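Local coordinates for ribosomal RNA processing protein 6 (Trypanosoma brucei brucei, PDB 4NLC) that probably degrades and trims RNA from its 3' end as an exoribonuclease of the exosome component 10/RRP6 family, at residues A[103-108]-A[304-309]; A[296-301]-A[355-360]; A[322-327]-A[337-342]. The protein carries 1 engineered substitution. All blocks are in the same frame, centred on the assembly; numbering follows the deposited sequence.

Interaction 1 of 3, residues A[103-108]-A[304-309]; sequences YSYQGF and MAAREA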
ATOM      1  N   TYR A 103      -7.890   8.986   5.265  1.00 29.66           N
ATOM      2  CA  TYR A 103      -7.485  10.362   5.597  1.00 29.02           C
ATOM      3  C   TYR A 103      -6.137  10.721   5.005  1.00 31.90           C
ATOM      4  O   TYR A 103      -5.241  11.228   5.691  1.00 32.72           O
ATOM      5  CB  TYR A 103      -7.528  10.592   7.116  1.00 30.22           C
ATOM      6  CG  TYR A 103      -8.912  10.420   7.701  1.00 33.15           C
ATOM      7  CD1 TYR A 103      -9.872  11.418   7.569  1.00 35.39           C
ATOM      8  CD2 TYR A 103      -9.246   9.281   8.435  1.00 33.65           C
ATOM      9  CE1 TYR A 103     -11.140  11.279   8.127  1.00 38.35           C
ATOM     10  CE2 TYR A 103     -10.504   9.144   9.022  1.00 35.27           C
ATOM     11  CZ  TYR A 103     -11.454  10.139   8.849  1.00 44.51           C
ATOM     12  OH  TYR A 103     -12.707  10.019   9.401  1.00 42.97           O
ATOM     13  N   SER A 104      -6.001  10.444   3.706  1.00 27.30           N
ATOM     14  CA  SER A 104      -4.822  10.692   2.898  1.00 25.31           C
ATOM     15  C   SER A 104      -5.210  10.540   1.431  1.00 30.11           C
ATOM     16  O   SER A 104      -5.918   9.579   1.064  1.00 27.68           O
ATOM     17  CB  SER A 104      -3.702   9.718   3.250  1.00 26.25           C
ATOM     18  OG  SER A 104      -2.591   9.928   2.400  1.00 29.17           O
ATOM     19  N   TYR A 105      -4.737  11.488   0.589  1.00 26.98           N
ATOM     20  CA  TYR A 105      -5.026  11.437  -0.847  1.00 26.01           C
ATOM     21  C   TYR A 105      -4.387  10.231  -1.522  1.00 29.53           C
ATOM     22  O   TYR A 105      -5.094   9.422  -2.109  1.00 29.69           O
ATOM     23  CB  TYR A 105      -4.636  12.733  -1.557  1.00 26.55           C
ATOM     24  CG  TYR A 105      -5.123  12.722  -2.981  1.00 29.14           C
ATOM     25  CD1 TYR A 105      -6.472  12.917  -3.279  1.00 31.75           C
ATOM     26  CD2 TYR A 105      -4.256  12.437  -4.033  1.00 28.67           C
ATOM     27  CE1 TYR A 105      -6.944  12.832  -4.588  1.00 33.37           C
ATOM     28  CE2 TYR A 105      -4.716  12.360  -5.347  1.00 30.21           C
ATOM     29  CZ  TYR A 105      -6.058  12.564  -5.620  1.00 40.03           C
ATOM     30  OH  TYR A 105      -6.497  12.507  -6.919  1.00 46.11           O
ATOM     31  N   GLN A 106      -3.062  10.104  -1.431  1.00 25.98           N
ATOM     32  CA  GLN A 106      -2.346   8.985  -2.036  1.00 25.70           C
ATOM     33  C   GLN A 106      -2.308   7.801  -1.101  1.00 28.74           C
ATOM     34  O   GLN A 106      -2.092   6.675  -1.545  1.00 27.45           O
ATOM     35  CB  GLN A 106      -0.906   9.388  -2.412  1.00 27.06           C
ATOM     36  CG  GLN A 106      -0.807  10.477  -3.495  1.00 28.21           C
ATOM     37  CD  GLN A 106       0.629  10.852  -3.768  1.00 41.54           C
ATOM     38  OE1 GLN A 106       1.467  10.018  -4.128  1.00 30.11           O
ATOM     39  NE2 GLN A 106       0.963  12.098  -3.516  1.00 37.17           N
ATOM     40  N   GLY A 107      -2.495   8.057   0.190  1.00 26.51           N
ATOM     41  CA  GLY A 107      -2.395   7.011   1.195  1.00 25.26           C
ATOM     42  C   GLY A 107      -0.966   6.932   1.692  1.00 28.09           C
ATOM     43  O   GLY A 107      -0.069   7.579   1.135  1.00 25.87           O
ATOM     44  N   PHE A 108      -0.746   6.183   2.775  1.00 24.62           N
ATOM     45  CA  PHE A 108       0.600   6.031   3.315  1.00 23.18           C
ATOM     46  C   PHE A 108       0.768   4.744   4.094  1.00 25.86           C
ATOM     47  O   PHE A 108      -0.154   4.296   4.769  1.00 25.34           O
ATOM     48  CB  PHE A 108       1.057   7.271   4.146  1.00 24.44           C
ATOM     49  CG  PHE A 108       0.157   7.683   5.291  1.00 25.55           C
ATOM     50  CD1 PHE A 108       0.222   7.033   6.517  1.00 26.44           C
ATOM     51  CD2 PHE A 108      -0.730   8.750   5.154  1.00 27.62           C
ATOM     52  CE1 PHE A 108      -0.610   7.420   7.578  1.00 27.95           C
ATOM     53  CE2 PHE A 108      -1.578   9.120   6.201  1.00 29.54           C
ATOM     54  CZ  PHE A 108      -1.500   8.466   7.414  1.00 27.64           C
ATOM     55  N   MET A 304      -9.951  17.840  -6.532  1.00 33.18           N
ATOM     56  CA  MET A 304      -9.088  18.996  -6.244  1.00 34.73           C
ATOM     57  C   MET A 304      -9.023  19.278  -4.724  1.00 34.58           C
ATOM     58  O   MET A 304      -7.936  19.337  -4.158  1.00 32.78           O
ATOM     59  CB  MET A 304      -9.549  20.252  -7.023  1.00 39.09           C
ATOM     60  CG  MET A 304      -9.245  20.174  -8.511  1.00 47.26           C
ATOM     61  SD  MET A 304      -9.881  21.533  -9.562  1.00 56.69           S
ATOM     62  CE  MET A 304      -8.353  22.017 -10.413  1.00 54.67           C
ATOM     63  N   ALA A 305     -10.186  19.348  -4.062  1.00 30.28           N
ATOM     64  CA  ALA A 305     -10.285  19.586  -2.627  1.00 29.99           C
ATOM     65  C   ALA A 305      -9.633  18.455  -1.807  1.00 33.91           C
ATOM     66  O   ALA A 305      -9.112  18.708  -0.720  1.00 33.72           O
ATOM     67  CB  ALA A 305     -11.739  19.759  -2.233  1.00 30.82           C
ATOM     68  N   ALA A 306      -9.647  17.224  -2.340  1.00 30.14           N
ATOM     69  CA  ALA A 306      -9.063  16.050  -1.694  1.00 29.59           C
ATOM     70  C   ALA A 306      -7.536  16.168  -1.689  1.00 33.38           C
ATOM     71  O   ALA A 306      -6.903  15.841  -0.683  1.00 31.88           O
ATOM     72  CB  ALA A 306      -9.498  14.787  -2.422  1.00 30.04           C
ATOM     73  N   ARG A 307      -6.967  16.654  -2.812  1.00 31.50           N
ATOM     74  CA  ARG A 307      -5.541  16.913  -3.025  1.00 32.76           C
ATOM     75  C   ARG A 307      -5.001  17.974  -2.065  1.00 37.47           C
ATOM     76  O   ARG A 307      -3.967  17.765  -1.408  1.00 36.08           O
ATOM     77  CB  ARG A 307      -5.270  17.303  -4.484  1.00 32.21           C
ATOM     78  CG  ARG A 307      -5.387  16.112  -5.423  1.00 39.28           C
ATOM     79  CD  ARG A 307      -5.239  16.530  -6.872  1.00 41.58           C
ATOM     80  NE  ARG A 307      -5.645  15.461  -7.785  1.00 42.09           N
ATOM     81  CZ  ARG A 307      -4.826  14.648  -8.447  1.00 49.28           C
ATOM     82  NH1 ARG A 307      -3.508  14.746  -8.296  1.00 29.20           N
ATOM     83  NH2 ARG A 307      -5.316  13.716  -9.244  1.00 42.69           N
ATOM     84  N   GLU A 308      -5.744  19.083  -1.956  1.00 35.47           N
ATOM     85  CA  GLU A 308      -5.466  20.214  -1.084  1.00 35.00           C
ATOM     86  C   GLU A 308      -5.526  19.836   0.410  1.00 36.40           C
ATOM     87  O   GLU A 308      -4.629  20.195   1.174  1.00 37.20           O
ATOM     88  CB  GLU A 308      -6.445  21.364  -1.405  1.00 36.90           C
ATOM     89  CG  GLU A 308      -6.323  21.910  -2.820  1.00 47.64           C
ATOM     90  CD  GLU A 308      -4.958  22.482  -3.166  1.00 80.97           C
ATOM     91  OE1 GLU A 308      -4.562  23.503  -2.556  1.00 66.18           O
ATOM     92  OE2 GLU A 308      -4.273  21.892  -4.033  1.00 84.93           O
ATOM     93  N   ALA A 309      -6.552  19.084   0.816  1.00 31.02           N
ATOM     94  CA  ALA A 309      -6.723  18.693   2.214  1.00 30.26           C
ATOM     95  C   ALA A 309      -5.850  17.496   2.576  1.00 34.11           C
ATOM     96  O   ALA A 309      -5.648  17.218   3.762  1.00 34.81           O
ATOM     97  CB  ALA A 309      -8.186  18.379   2.490  1.00 30.83           C
TER
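Y105 and R307 meet in a CH-pi interaction in this buried contact. The CG methylene of R307 stands over the centre of the tyrosine ring, 3.6 Å from its centroid; the long aliphatic part of arginine offers a C-H group to the ring face while its charged end reaches past the rim. The R307 chain runs on extended across the ring, with the guanidinium plane turned 43° from it. Apolar contact is added at the ring edge, where CB of A306 meets Y105 CD1 at 3.7 Å; alanine fits here because a small methyl lets the ring lie close against the helix. The tyrosine reaches this place with CG anti to the backbone N (chi1 -172°).

The two partners belong to different domains. Segment 103-108 runs from the loop after strand 92-100 into the start of strand 108-115 in the RNase H-like exonuclease sheet, whereas 304-309 is the C-terminal part of helix 289-309, so the contact joins the exonuclease domain to the HRDC domain.

The polar ends are close without bonding: Y105 OH lies over a face of the R307 guanidinium, 2.9 Å from NH2 but not aligned for a hydrogen bond. D303, one turn back on the helix, takes both, in a hydrogen bond with Y105 OH and a salt bridge with R307 NE. Within the loop, S104 OG accepts a 2.9 Å hydrogen bond from G107 N, an ST motif closing the turn that carries Y105.

Interaction 2 of 3, residues A[296-301]-A[355-360]; sequences REIFNW and LQIVKD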
ATOM      1  N   ARG A 296     -20.223  15.991 -12.987  1.00 29.72           N
ATOM      2  CA  ARG A 296     -18.833  16.067 -13.422  1.00 30.86           C
ATOM      3  C   ARG A 296     -18.034  17.119 -12.673  1.00 35.90           C
ATOM      4  O   ARG A 296     -16.925  16.822 -12.202  1.00 36.51           O
ATOM      5  CB  ARG A 296     -18.764  16.292 -14.942  1.00 33.15           C
ATOM      6  CG  ARG A 296     -17.340  16.510 -15.497  1.00 40.53           C
ATOM      7  CD  ARG A 296     -17.336  16.668 -17.009  1.00 46.83           C
ATOM      8  NE  ARG A 296     -16.046  17.158 -17.502  1.00 56.76           N
ATOM      9  CZ  ARG A 296     -15.697  17.185 -18.786  1.00 74.74           C
ATOM     10  NH1 ARG A 296     -16.531  16.737 -19.719  1.00 72.71           N
ATOM     11  NH2 ARG A 296     -14.503  17.644 -19.147  1.00 46.03           N
ATOM     12  N   GLU A 297     -18.589  18.342 -12.569  1.00 32.68           N
ATOM     13  CA  GLU A 297     -17.941  19.482 -11.907  1.00 32.34           C
ATOM     14  C   GLU A 297     -17.796  19.275 -10.393  1.00 33.69           C
ATOM     15  O   GLU A 297     -16.750  19.617  -9.854  1.00 33.66           O
ATOM     16  CB  GLU A 297     -18.634  20.811 -12.243  1.00 34.12           C
ATOM     17  CG  GLU A 297     -18.592  21.227 -13.708  1.00 48.18           C
ATOM     18  CD  GLU A 297     -17.242  21.641 -14.259  1.00 81.66           C
ATOM     19  OE1 GLU A 297     -16.554  22.463 -13.611  1.00 88.81           O
ATOM     20  OE2 GLU A 297     -16.884  21.166 -15.362  1.00 81.18           O
ATOM     21  N   ILE A 298     -18.825  18.712  -9.711  1.00 28.76           N
ATOM     22  CA  ILE A 298     -18.733  18.399  -8.276  1.00 29.52           C
ATOM     23  C   ILE A 298     -17.635  17.324  -8.063  1.00 36.90           C
ATOM     24  O   ILE A 298     -16.809  17.457  -7.163  1.00 37.16           O
ATOM     25  CB  ILE A 298     -20.085  17.952  -7.655  1.00 32.26           C
ATOM     26  CG1 ILE A 298     -21.145  19.108  -7.634  1.00 31.69           C
ATOM     27  CG2 ILE A 298     -19.879  17.328  -6.252  1.00 33.15           C
ATOM     28  CD1 ILE A 298     -20.855  20.345  -6.676  1.00 36.96           C
ATOM     29  N   PHE A 299     -17.613  16.298  -8.924  1.00 35.29           N
ATOM     30  CA  PHE A 299     -16.627  15.236  -8.853  1.00 35.97           C
ATOM     31  C   PHE A 299     -15.212  15.774  -9.072  1.00 39.54           C
ATOM     32  O   PHE A 299     -14.296  15.373  -8.360  1.00 39.32           O
ATOM     33  CB  PHE A 299     -16.966  14.078  -9.820  1.00 38.37           C
ATOM     34  CG  PHE A 299     -16.119  12.851  -9.550  1.00 41.36           C
ATOM     35  CD1 PHE A 299     -14.842  12.727 -10.099  1.00 45.61           C
ATOM     36  CD2 PHE A 299     -16.562  11.858  -8.685  1.00 43.67           C
ATOM     37  CE1 PHE A 299     -14.038  11.615  -9.806  1.00 47.24           C
ATOM     38  CE2 PHE A 299     -15.767  10.738  -8.416  1.00 47.04           C
ATOM     39  CZ  PHE A 299     -14.509  10.627  -8.970  1.00 45.44           C
ATOM     40  N   ASN A 300     -15.035  16.681 -10.038  1.00 37.45           N
ATOM     41  CA  ASN A 300     -13.717  17.265 -10.317  1.00 37.48           C
ATOM     42  C   ASN A 300     -13.282  18.195  -9.220  1.00 38.12           C
ATOM     43  O   ASN A 300     -12.105  18.189  -8.873  1.00 37.13           O
ATOM     44  CB  ASN A 300     -13.655  17.910 -11.697  1.00 37.54           C
ATOM     45  CG  ASN A 300     -13.646  16.861 -12.767  1.00 49.41           C
ATOM     46  OD1 ASN A 300     -13.547  15.662 -12.484  1.00 53.64           O
ATOM     47  ND2 ASN A 300     -13.738  17.272 -14.010  1.00 34.57           N
ATOM     48  N   TRP A 301     -14.244  18.932  -8.619  1.00 33.06           N
ATOM     49  CA  TRP A 301     -13.971  19.777  -7.465  1.00 32.22           C
ATOM     50  C   TRP A 301     -13.556  18.878  -6.264  1.00 34.72           C
ATOM     51  O   TRP A 301     -12.615  19.215  -5.533  1.00 35.22           O
ATOM     52  CB  TRP A 301     -15.200  20.621  -7.085  1.00 30.76           C
ATOM     53  CG  TRP A 301     -14.937  21.423  -5.852  1.00 32.12           C
ATOM     54  CD1 TRP A 301     -14.300  22.625  -5.789  1.00 35.60           C
ATOM     55  CD2 TRP A 301     -15.096  20.981  -4.492  1.00 31.61           C
ATOM     56  NE1 TRP A 301     -14.078  22.974  -4.478  1.00 35.01           N
ATOM     57  CE2 TRP A 301     -14.565  21.989  -3.661  1.00 36.02           C
ATOM     58  CE3 TRP A 301     -15.659  19.838  -3.894  1.00 32.69           C
ATOM     59  CZ2 TRP A 301     -14.607  21.908  -2.263  1.00 35.53           C
ATOM     60  CZ3 TRP A 301     -15.685  19.748  -2.509  1.00 34.37           C
ATOM     61  CH2 TRP A 301     -15.173  20.779  -1.708  1.00 35.50           C
ATOM     62  N   LEU A 355     -21.969  25.636  -4.246  1.00 33.34           N
ATOM     63  CA  LEU A 355     -23.177  26.388  -4.572  1.00 33.39           C
ATOM     64  C   LEU A 355     -23.008  27.153  -5.900  1.00 36.54           C
ATOM     65  O   LEU A 355     -23.956  27.229  -6.676  1.00 35.54           O
ATOM     66  CB  LEU A 355     -23.501  27.343  -3.411  1.00 34.56           C
ATOM     67  CG  LEU A 355     -24.771  28.178  -3.494  1.00 39.26           C
ATOM     68  CD1 LEU A 355     -25.980  27.316  -3.781  1.00 37.73           C
ATOM     69  CD2 LEU A 355     -24.971  28.984  -2.226  1.00 40.82           C
ATOM     70  N   GLN A 356     -21.799  27.666  -6.187  1.00 33.32           N
ATOM     71  CA  GLN A 356     -21.550  28.378  -7.449  1.00 33.77           C
ATOM     72  C   GLN A 356     -21.610  27.415  -8.645  1.00 35.98           C
ATOM     73  O   GLN A 356     -22.149  27.777  -9.706  1.00 34.92           O
ATOM     74  CB  GLN A 356     -20.203  29.140  -7.407  1.00 35.90           C
ATOM     75  CG  GLN A 356     -20.137  30.308  -8.401  1.00 39.50           C
ATOM     76  CD  GLN A 356     -21.368  31.185  -8.371  1.00 59.17           C
ATOM     77  OE1 GLN A 356     -21.732  31.791  -7.345  1.00 57.24           O
ATOM     78  NE2 GLN A 356     -22.052  31.244  -9.496  1.00 48.33           N
ATOM     79  N   ILE A 357     -21.082  26.177  -8.449  1.00 31.79           N
ATOM     80  CA  ILE A 357     -21.086  25.090  -9.443  1.00 31.28           C
ATOM     81  C   ILE A 357     -22.521  24.824  -9.897  1.00 34.37           C
ATOM     82  O   ILE A 357     -22.780  24.772 -11.095  1.00 35.06           O
ATOM     83  CB  ILE A 357     -20.373  23.799  -8.917  1.00 32.94           C
ATOM     84  CG1 ILE A 357     -18.834  23.985  -8.899  1.00 33.60           C
ATOM     85  CG2 ILE A 357     -20.778  22.545  -9.738  1.00 31.92           C
ATOM     86  CD1 ILE A 357     -18.023  22.927  -8.046  1.00 27.26           C
ATOM     87  N   VAL A 358     -23.440  24.685  -8.935  1.00 30.16           N
ATOM     88  CA  VAL A 358     -24.861  24.445  -9.171  1.00 29.77           C
ATOM     89  C   VAL A 358     -25.510  25.645  -9.867  1.00 36.21           C
ATOM     90  O   VAL A 358     -26.282  25.451 -10.808  1.00 34.91           O
ATOM     91  CB  VAL A 358     -25.608  24.081  -7.860  1.00 32.12           C
ATOM     92  CG1 VAL A 358     -27.109  23.876  -8.122  1.00 30.91           C
ATOM     93  CG2 VAL A 358     -24.997  22.841  -7.209  1.00 30.76           C
ATOM     94  N   LYS A 359     -25.227  26.872  -9.375  1.00 35.88           N
ATOM     95  CA  LYS A 359     -25.780  28.118  -9.912  1.00 37.72           C
ATOM     96  C   LYS A 359     -25.421  28.335 -11.373  1.00 45.30           C
ATOM     97  O   LYS A 359     -26.281  28.753 -12.138  1.00 47.13           O
ATOM     98  CB  LYS A 359     -25.356  29.326  -9.066  1.00 41.54           C
ATOM     99  CG  LYS A 359     -26.135  29.483  -7.775  1.00 54.11           C
ATOM    100  CD  LYS A 359     -25.484  30.505  -6.873  1.00 63.87           C
ATOM    101  CE  LYS A 359     -26.243  30.676  -5.588  1.00 77.32           C
ATOM    102  NZ  LYS A 359     -25.490  31.509  -4.620  1.00 91.94           N
ATOM    103  N   ASP A 360     -24.185  28.012 -11.779  1.00 44.52           N
ATOM    104  CA  ASP A 360     -23.734  28.172 -13.173  1.00 45.58           C
ATOM    105  C   ASP A 360     -24.380  27.169 -14.146  1.00 49.85           C
ATOM    106  O   ASP A 360     -24.317  27.363 -15.369  1.00 50.54           O
ATOM    107  CB  ASP A 360     -22.193  28.135 -13.259  1.00 48.06           C
ATOM    108  CG  ASP A 360     -21.472  29.230 -12.481  1.00 58.90           C
ATOM    109  OD1 ASP A 360     -22.124  30.221 -12.100  1.00 60.70           O
ATOM    110  OD2 ASP A 360     -20.255  29.096 -12.265  1.00 68.06           O
TER
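I357 meets E297, I298 and W301 with two different branches, an arrangement set by its first two torsions. CG1 is anti to the carbonyl carbon (chi1 -74°) and CG2 anti to the backbone N, and the CG1 arm is nearly straight out to CD1. I298 has the same first torsion but folds at the second (chi2 -67°), which swings its CD1 back to the opposing helix.

The result is a beta-branched side chain placed among three residues from neighbouring turns of helix 289-309. The CG2 methyl sits 3.7 Å from CB of E297 and 3.8 Å from CD1 of I298, while the CD1 methyl points at the stem of the tryptophan, 3.8 Å from W301 CB. The side chains of W301 and I357 cross at about a right angle, and the isoleucine meets the base of the indole obliquely, with its CD1 4.1 Å from W301 CG. An isoleucine suits the place because its two arms reach apolar atoms about one turn apart. E297 suits the exposed margin, meeting I357 through CB.

The short segments run nearly antiparallel, at 157°, with axes 10.1 Å apart. Helix 319-328 packs against both and closes the apolar layer, V322 and I325 touching I298 and I325 touching V358, while M317 and L354 also pack on both I298 and W301.

Interaction 3 of 3, residues A[322-327]-A[337-342]; sequences VLSIAT and LKCCSP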
ATOM      1  N   VAL A 322     -22.248  13.385  -4.158  1.00 34.86           N
ATOM      2  CA  VAL A 322     -21.941  13.953  -5.469  1.00 33.41           C
ATOM      3  C   VAL A 322     -23.212  13.821  -6.318  1.00 37.95           C
ATOM      4  O   VAL A 322     -23.667  14.807  -6.913  1.00 36.88           O
ATOM      5  CB  VAL A 322     -20.732  13.238  -6.123  1.00 37.03           C
ATOM      6  CG1 VAL A 322     -20.558  13.664  -7.579  1.00 36.72           C
ATOM      7  CG2 VAL A 322     -19.454  13.492  -5.334  1.00 36.74           C
ATOM      8  N   LEU A 323     -23.808  12.606  -6.316  1.00 35.57           N
ATOM      9  CA  LEU A 323     -25.025  12.332  -7.050  1.00 36.27           C
ATOM     10  C   LEU A 323     -26.196  13.103  -6.504  1.00 37.64           C
ATOM     11  O   LEU A 323     -26.964  13.635  -7.287  1.00 37.65           O
ATOM     12  CB  LEU A 323     -25.334  10.844  -7.102  1.00 38.51           C
ATOM     13  CG  LEU A 323     -25.969  10.408  -8.413  1.00 44.84           C
ATOM     14  CD1 LEU A 323     -24.884  10.110  -9.464  1.00 46.21           C
ATOM     15  CD2 LEU A 323     -26.880   9.216  -8.189  1.00 49.17           C
ATOM     16  N   SER A 324     -26.268  13.267  -5.181  1.00 32.40           N
ATOM     17  CA  SER A 324     -27.329  14.021  -4.517  1.00 31.77           C
ATOM     18  C   SER A 324     -27.357  15.491  -4.966  1.00 34.81           C
ATOM     19  O   SER A 324     -28.429  16.025  -5.204  1.00 34.28           O
ATOM     20  CB  SER A 324     -27.170  13.936  -3.006  1.00 34.65           C
ATOM     21  OG  SER A 324     -28.390  14.322  -2.403  1.00 49.51           O
ATOM     22  N   ILE A 325     -26.181  16.132  -5.078  1.00 31.02           N
ATOM     23  CA  ILE A 325     -26.077  17.528  -5.499  1.00 30.33           C
ATOM     24  C   ILE A 325     -26.531  17.629  -6.948  1.00 34.64           C
ATOM     25  O   ILE A 325     -27.381  18.456  -7.258  1.00 34.99           O
ATOM     26  CB  ILE A 325     -24.647  18.107  -5.271  1.00 32.28           C
ATOM     27  CG1 ILE A 325     -24.331  18.220  -3.762  1.00 31.47           C
ATOM     28  CG2 ILE A 325     -24.474  19.470  -5.989  1.00 32.27           C
ATOM     29  CD1 ILE A 325     -22.920  18.663  -3.444  1.00 31.62           C
ATOM     30  N   ALA A 326     -25.995  16.753  -7.813  1.00 30.83           N
ATOM     31  CA  ALA A 326     -26.331  16.668  -9.229  1.00 30.49           C
ATOM     32  C   ALA A 326     -27.854  16.514  -9.453  1.00 34.31           C
ATOM     33  O   ALA A 326     -28.416  17.236 -10.261  1.00 32.75           O
ATOM     34  CB  ALA A 326     -25.584  15.491  -9.862  1.00 30.85           C
ATOM     35  N   THR A 327     -28.509  15.621  -8.697  1.00 32.24           N
ATOM     36  CA  THR A 327     -29.932  15.297  -8.840  1.00 32.62           C
ATOM     37  C   THR A 327     -30.827  16.391  -8.296  1.00 36.47           C
ATOM     38  O   THR A 327     -31.667  16.913  -9.039  1.00 36.41           O
ATOM     39  CB  THR A 327     -30.257  13.918  -8.224  1.00 41.66           C
ATOM     40  OG1 THR A 327     -29.951  13.962  -6.841  1.00 49.20           O
ATOM     41  CG2 THR A 327     -29.461  12.783  -8.847  1.00 38.41           C
ATOM     42  N   LEU A 337     -25.393  21.686   2.125  1.00 39.90           N
ATOM     43  CA  LEU A 337     -24.955  21.010   3.345  1.00 39.51           C
ATOM     44  C   LEU A 337     -25.770  19.755   3.637  1.00 44.45           C
ATOM     45  O   LEU A 337     -25.203  18.778   4.106  1.00 43.99           O
ATOM     46  CB  LEU A 337     -24.910  21.965   4.545  1.00 40.58           C
ATOM     47  CG  LEU A 337     -23.812  23.061   4.536  1.00 44.20           C
ATOM     48  CD1 LEU A 337     -23.853  23.863   5.800  1.00 46.07           C
ATOM     49  CD2 LEU A 337     -22.390  22.487   4.315  1.00 41.99           C
ATOM     50  N   LYS A 338     -27.072  19.753   3.284  1.00 43.62           N
ATOM     51  CA  LYS A 338     -27.967  18.602   3.442  1.00 44.59           C
ATOM     52  C   LYS A 338     -27.507  17.423   2.543  1.00 50.81           C
ATOM     53  O   LYS A 338     -27.321  16.314   3.044  1.00 52.37           O
ATOM     54  CB  LYS A 338     -29.412  18.997   3.132  1.00 47.73           C
ATOM     55  CG  LYS A 338     -30.113  19.720   4.270  1.00 71.82           C
ATOM     56  CD  LYS A 338     -31.614  19.773   4.035  1.00 88.61           C
ATOM     57  CE  LYS A 338     -32.333  20.604   5.076  1.00107.51           C
ATOM     58  NZ  LYS A 338     -33.756  20.851   4.701  1.00118.24           N
ATOM     59  N   CYS A 339     -27.269  17.682   1.242  1.00 46.56           N
ATOM     60  CA  CYS A 339     -26.797  16.688   0.278  1.00 45.89           C
ATOM     61  C   CYS A 339     -25.490  16.012   0.721  1.00 51.39           C
ATOM     62  O   CYS A 339     -25.347  14.798   0.559  1.00 51.16           O
ATOM     63  CB  CYS A 339     -26.638  17.315  -1.104  1.00 45.04           C
ATOM     64  SG  CYS A 339     -28.157  18.009  -1.803  1.00 48.97           S
ATOM     65  N   CYS A 340     -24.552  16.803   1.283  1.00 49.68           N
ATOM     66  CA  CYS A 340     -23.194  16.403   1.684  1.00 49.84           C
ATOM     67  C   CYS A 340     -23.068  15.688   3.050  1.00 56.32           C
ATOM     68  O   CYS A 340     -21.946  15.395   3.444  1.00 55.29           O
ATOM     69  CB  CYS A 340     -22.268  17.612   1.630  1.00 49.52           C
ATOM     70  SG  CYS A 340     -22.080  18.327  -0.015  1.00 52.44           S
ATOM     71  N   SER A 341     -24.171  15.425   3.767  1.00 56.37           N
ATOM     72  CA  SER A 341     -24.108  14.771   5.090  1.00 58.79           C
ATOM     73  C   SER A 341     -23.489  13.350   5.006  1.00 62.91           C
ATOM     74  O   SER A 341     -23.942  12.576   4.152  1.00 63.20           O
ATOM     75  CB  SER A 341     -25.493  14.718   5.739  1.00 64.18           C
ATOM     76  OG  SER A 341     -26.133  15.985   5.733  1.00 73.74           O
ATOM     77  N   PRO A 342     -22.452  12.974   5.815  1.00 57.77           N
ATOM     78  CA  PRO A 342     -21.751  13.753   6.864  1.00 57.55           C
ATOM     79  C   PRO A 342     -20.820  14.826   6.296  1.00 58.15           C
ATOM     80  O   PRO A 342     -19.981  14.529   5.448  1.00 56.57           O
ATOM     81  CB  PRO A 342     -21.018  12.676   7.677  1.00 60.23           C
ATOM     82  CG  PRO A 342     -20.782  11.552   6.713  1.00 64.37           C
ATOM     83  CD  PRO A 342     -21.895  11.611   5.684  1.00 59.36           C
TER
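Between I325 and the cysteines C339 and C340 no flat group takes part: there is no ring, amide or carboxylate to offer a face or an edge, and the contact is made by methylenes, a methyl, sulfur and a serine hydroxyl. CG1 of I325 lies 3.6 Å from CB of C339, and the CD1 beyond it reaches SG of C340 at 3.5 Å. That reach comes from I325 CG1 being anti to the carbonyl carbon (chi1 -68°), with the arm straight out to CD1. One isoleucine therefore lies against the last residue of helix 333-339 and the one that follows it.

S324 also meets C339. Its OG is 3.7 Å from both CB and SG of that cysteine, contact rather than bonding. Small residues suit this place, since S324 and C339 bring their CA atoms to 5.5 Å. C339 is also held through its backbone, for its O accepts a hydrogen bond from OG of S321, an engineered serine.

A disulfide between position 321 and C340 has been seen in another structure of this protein, and the replacement at 321 removes it here. The contact is otherwise mainly van der Waals packing, apolar except for the S324 hydroxyl, between two consecutive helices, 319-328 and 333-339, within the compact all-helical fold of the HRDC domain.

Interaction 1 joins two domains, whereas interactions 2 and 3 lie wholly within the HRDC region. Helix 289-309 serves both interaction 1, near its C-terminal end, and interaction 2, further back. Interactions 2 and 3 touch directly through their aliphatic side chains, making one continuous apolar layer across three helices, while interactions 1 and 3 stay apart. Interactions 1 and 3 are buried; interaction 2 is only partly so and has one exposed margin. Chemistry follows place: the interdomain seam combines an aromatic face with a phenol and a guanidinium sharing an aspartate, interaction 2 is aliphatic, and interaction 3 adds cysteine sulfur to aliphatic carbon.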